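Local structure of putative capsular polysaccharide biosynthesis protein (Streptococcus pneumoniae serotype 4, 6EWJ) at residues G182-G187 with T313-R318; G239-A244 with D256-A261. The protein probably acts as a pyridoxal phosphate-dependent sugar aminotransferase in teichoic acid biosynthesis. All blocks are in the same frame, centred on the assembly; numbering follows the deposited sequence.

Both contacts are short antiparallel strand pairings, but they serve separate regions of one aminotransferase chain. Their centres are 39 Å apart and their nearest atoms about 28 Å, so they do not touch; along the sequence contact 2 is nested inside the long loop that contact 1 closes. Contact 1 lies 14 Å from the centre of the chain and close to the cofactor site: in this cofactor-free structure the S317 side chain is about 6 Å from that of H179, a pyridoxal phosphate-binding residue, and about 8 Å from that of K205, the predicted cofactor-attachment lysine. Contact 2, 29 Å from the chain centre, is away from these sites and meets the second subunit instead.

Contact 1: residues G182-G187 with T313-R318; sequences GSTYKG and TVESSR. Unlike the reference sequence in segment 182-187: T184 (reference Ile).
T313 leads into strand 314-315, the outer strand of a small antiparallel sheet beside the hairpin of strands 184-185 and 188-189; the two segments run 176° apart. Its carbonyl O accepts K186 N at 2.7 Å, with the donor in the carbonyl plane, and also takes a hydrogen from water 1. Because that water hydrogen-bonds T184 OG1 and accepts from G187 N, the T313 carbonyl is tied to both the strand and the hairpin turn. T313 CB approaches Y185 CE1 obliquely, while K186 CG sits 4.0 Å above the Y185 ring, over its centre. D145, outside the segments, holds both tips: OD2 forms a salt bridge with K186 NZ and its backbone N donates to Y185 OH.

V314, non-hydrogen-bonded partner of Y185, brings CG2 to the ring's edge. E315 and T184 form the hydrogen-bonded pair, unequally: T184 N meets E315 O at 2.9 Å and 167°, whereas E315 N reaches T184 O at 3.1 Å and 146°, from above the carbonyl plane. T184 OG1, between its backbone N and carbonyl carbon, lies against E315 CB; the glutamate bends at chi2 into a salt bridge, R318 NH1 meeting E315 OE2 at 2.9 Å from above the carboxylate plane, with OE2 near the guanidinium plane.

S316 OG accepts R318 N, an ST turn, and also bonds H309. S317 closes the pairing near H179, a pyridoxal phosphate-binding residue, the cofactor being absent here. S317 OG takes the same crowded position; the buried S183 OG donates to G139 O and accepts two bonds, from S317 N at 2.9 Å and S317 OG at 2.8 Å.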
# COMPACT_ATOMS: atom_id res chain seq x y z
N GLY A 182 -12.14 -0.08 -19.70
CA GLY A 182 -13.23 0.00 -20.65
C GLY A 182 -12.90 0.46 -22.06
O GLY A 182 -13.77 0.53 -22.89
N SER A 183 -11.65 0.80 -22.35
CA SER A 183 -11.22 1.12 -23.70
C SER A 183 -11.13 -0.18 -24.50
O SER A 183 -10.97 -1.25 -23.93
CB SER A 183 -9.85 1.82 -23.69
OG SER A 183 -9.91 3.04 -22.95
N THR A 184 -11.24 -0.07 -25.82
CA THR A 184 -11.04 -1.21 -26.73
C THR A 184 -10.08 -0.89 -27.90
O THR A 184 -9.92 0.25 -28.30
CB THR A 184 -12.35 -1.69 -27.35
OG1 THR A 184 -12.85 -0.64 -28.14
CG2 THR A 184 -13.36 -2.10 -26.27
N TYR A 185 -9.42 -1.94 -28.37
CA TYR A 185 -8.49 -1.96 -29.49
C TYR A 185 -8.90 -3.13 -30.35
O TYR A 185 -8.82 -4.28 -29.93
CB TYR A 185 -7.08 -2.18 -28.99
CG TYR A 185 -6.05 -2.38 -30.05
CD1 TYR A 185 -5.58 -1.32 -30.74
CD2 TYR A 185 -5.49 -3.63 -30.29
CE1 TYR A 185 -4.65 -1.48 -31.76
CE2 TYR A 185 -4.55 -3.81 -31.30
CZ TYR A 185 -4.14 -2.72 -32.04
OH TYR A 185 -3.18 -2.83 -33.00
N LYS A 186 -9.35 -2.83 -31.57
CA LYS A 186 -9.85 -3.82 -32.51
C LYS A 186 -10.95 -4.63 -31.86
O LYS A 186 -10.99 -5.84 -31.99
CB LYS A 186 -8.71 -4.68 -33.05
CG LYS A 186 -7.74 -3.83 -33.89
CD LYS A 186 -6.61 -4.62 -34.51
CE LYS A 186 -5.80 -3.72 -35.43
NZ LYS A 186 -5.57 -4.37 -36.71
N GLY A 187 -11.82 -3.94 -31.12
CA GLY A 187 -12.93 -4.58 -30.43
C GLY A 187 -12.61 -5.33 -29.15
O GLY A 187 -13.56 -5.86 -28.54
N THR A 313 -9.03 1.77 -35.12
CA THR A 313 -8.70 0.68 -34.18
C THR A 313 -9.15 0.86 -32.73
O THR A 313 -9.27 -0.13 -32.01
CB THR A 313 -7.19 0.39 -34.16
OG1 THR A 313 -6.47 1.55 -33.74
CG2 THR A 313 -6.71 -0.05 -35.51
N VAL A 314 -9.41 2.09 -32.28
CA VAL A 314 -9.63 2.36 -30.87
C VAL A 314 -11.00 2.96 -30.62
O VAL A 314 -11.41 3.90 -31.31
CB VAL A 314 -8.55 3.32 -30.30
CG1 VAL A 314 -8.86 3.78 -28.84
CG2 VAL A 314 -7.20 2.66 -30.40
N GLU A 315 -11.66 2.45 -29.59
CA GLU A 315 -12.72 3.18 -28.90
C GLU A 315 -12.21 3.46 -27.48
O GLU A 315 -12.15 2.56 -26.61
CB GLU A 315 -14.02 2.36 -28.85
CG GLU A 315 -15.18 2.96 -28.02
CD GLU A 315 -16.01 4.00 -28.73
OE1 GLU A 315 -15.70 4.40 -29.86
OE2 GLU A 315 -17.00 4.46 -28.13
N SER A 316 -11.87 4.72 -27.24
CA SER A 316 -11.33 5.14 -25.94
C SER A 316 -12.40 5.18 -24.88
O SER A 316 -13.55 5.45 -25.17
CB SER A 316 -10.68 6.54 -26.07
OG SER A 316 -10.27 7.06 -24.80
N SER A 317 -12.01 4.88 -23.63
CA SER A 317 -12.87 5.10 -22.44
C SER A 317 -13.11 6.57 -22.13
O SER A 317 -13.93 6.88 -21.29
CB SER A 317 -12.29 4.39 -21.20
OG SER A 317 -10.94 4.79 -20.99
N ARG A 318 -12.35 7.47 -22.78
CA ARG A 318 -12.56 8.91 -22.73
C ARG A 318 -12.32 9.44 -21.32
O ARG A 318 -13.22 10.01 -20.68
CB ARG A 318 -13.92 9.30 -23.27
CG ARG A 318 -14.06 8.95 -24.76
CD ARG A 318 -15.46 9.18 -25.27
NE ARG A 318 -15.59 8.87 -26.69
CZ ARG A 318 -15.81 7.67 -27.22
NH1 ARG A 318 -15.89 6.57 -26.44
NH2 ARG A 318 -15.93 7.55 -28.54
O HOH W 1 -11.67 -0.92 -30.65

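Contact 2: residues G239-A244 with D256-A261; sequences GQTKDA and DIVTPA
Peptide and carboxylate planes are the flat groups here. The T241 carbonyl takes D256 N in its plane, at 3.0 Å and 167° from T241 O. In the return bond, T241 N to D256 O, also 3.0 Å, the donor stands 27° above the D256 carbonyl plane; V258 N likewise comes from above the plane, 2.8 Å from G239 O. D256 CG is anti to the backbone N; OD1 takes a weak bond from I257 N and OD2 bonds T358 OG1 of the second subunit.

The hydrogen-bonded pair T241 and D256 set their side chains alongside. T241 meets V258 at about a right angle: OG1 is 3.9 Å from V258 CG1, and both residues rest on I234 of helix 225-236. On the other face Q240 and I257 cross obliquely, I257 CD1 reaching 3.8 Å from Q240 CB. At the G239 end packing is close: G239 CA is 3.4 Å from T259 O, its C-H directed at that oxygen, and the A261 methyl CB lies 3.4 Å from G239 N, leaving no room for a side chain at G239.

With L357 of the second subunit on D256 and I257, and its Y90 on Q240, this is a two-stranded antiparallel beta ribbon at the subunit interface.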
# COMPACT_ATOMS: atom_id res chain seq x y z
N GLY A 239 4.01 -11.93 1.81
CA GLY A 239 4.58 -13.23 1.48
C GLY A 239 3.96 -14.40 2.23
O GLY A 239 4.54 -15.48 2.25
N GLN A 240 2.78 -14.18 2.80
CA GLN A 240 2.14 -15.15 3.67
C GLN A 240 1.45 -16.22 2.84
O GLN A 240 0.80 -15.90 1.83
CB GLN A 240 1.15 -14.47 4.64
CG GLN A 240 0.57 -15.45 5.67
CD GLN A 240 -0.21 -14.83 6.83
OE1 GLN A 240 0.33 -14.03 7.59
NE2 GLN A 240 -1.47 -15.19 6.96
N THR A 241 1.64 -17.47 3.20
CA THR A 241 0.93 -18.64 2.58
C THR A 241 0.44 -19.58 3.66
O THR A 241 1.01 -19.60 4.76
CB THR A 241 1.87 -19.47 1.65
OG1 THR A 241 2.91 -20.08 2.43
CG2 THR A 241 2.52 -18.60 0.58
N LYS A 242 -0.60 -20.35 3.33
CA LYS A 242 -1.07 -21.45 4.16
C LYS A 242 -1.22 -22.69 3.30
O LYS A 242 -1.68 -22.61 2.16
CB LYS A 242 -2.42 -21.12 4.80
CG LYS A 242 -2.45 -19.89 5.71
CD LYS A 242 -3.53 -20.03 6.77
CE LYS A 242 -3.93 -18.64 7.31
NZ LYS A 242 -3.15 -18.23 8.48
N ASP A 243 -0.82 -23.83 3.84
CA ASP A 243 -0.93 -25.10 3.10
C ASP A 243 -2.32 -25.74 3.27
O ASP A 243 -3.17 -25.21 4.00
CB ASP A 243 0.27 -26.04 3.37
CG ASP A 243 0.44 -26.43 4.82
OD1 ASP A 243 -0.54 -26.48 5.60
OD2 ASP A 243 1.61 -26.68 5.20
N ALA A 244 -2.57 -26.79 2.50
CA ALA A 244 -3.90 -27.42 2.46
C ALA A 244 -4.33 -27.88 3.87
O ALA A 244 -5.44 -27.62 4.29
CB ALA A 244 -3.91 -28.61 1.50
N ASP A 256 3.21 -19.66 6.75
CA ASP A 256 4.60 -19.46 6.49
C ASP A 256 4.73 -18.09 5.79
O ASP A 256 3.76 -17.56 5.28
CB ASP A 256 5.10 -20.61 5.61
CG ASP A 256 6.62 -20.65 5.47
OD1 ASP A 256 7.35 -19.92 6.19
OD2 ASP A 256 7.09 -21.42 4.62
N ILE A 257 5.92 -17.55 5.78
CA ILE A 257 6.25 -16.35 5.02
C ILE A 257 7.30 -16.83 4.03
O ILE A 257 8.35 -17.27 4.44
CB ILE A 257 6.80 -15.25 5.96
CG1 ILE A 257 5.73 -14.89 7.00
CG2 ILE A 257 7.31 -14.04 5.19
CD1 ILE A 257 4.44 -14.30 6.45
N VAL A 258 7.02 -16.75 2.72
CA VAL A 258 7.94 -17.35 1.73
C VAL A 258 8.95 -16.37 1.17
O VAL A 258 10.03 -16.77 0.75
CB VAL A 258 7.23 -18.10 0.58
CG1 VAL A 258 6.48 -19.31 1.12
CG2 VAL A 258 6.35 -17.16 -0.24
N THR A 259 8.61 -15.10 1.23
CA THR A 259 9.52 -14.03 0.84
C THR A 259 9.09 -12.82 1.66
O THR A 259 7.91 -12.71 1.98
CB THR A 259 9.41 -13.79 -0.71
OG1 THR A 259 10.40 -12.89 -1.15
CG2 THR A 259 8.11 -13.23 -1.06
N PRO A 260 10.01 -11.89 1.99
CA PRO A 260 9.59 -10.73 2.79
C PRO A 260 8.92 -9.68 1.90
O PRO A 260 9.56 -8.69 1.53
CB PRO A 260 10.91 -10.22 3.40
CG PRO A 260 11.99 -11.12 2.85
CD PRO A 260 11.43 -11.75 1.62
N ALA A 261 7.63 -9.88 1.61
CA ALA A 261 6.94 -9.13 0.58
C ALA A 261 6.19 -7.90 1.14
O ALA A 261 6.69 -7.27 2.09
CB ALA A 261 6.05 -10.05 -0.21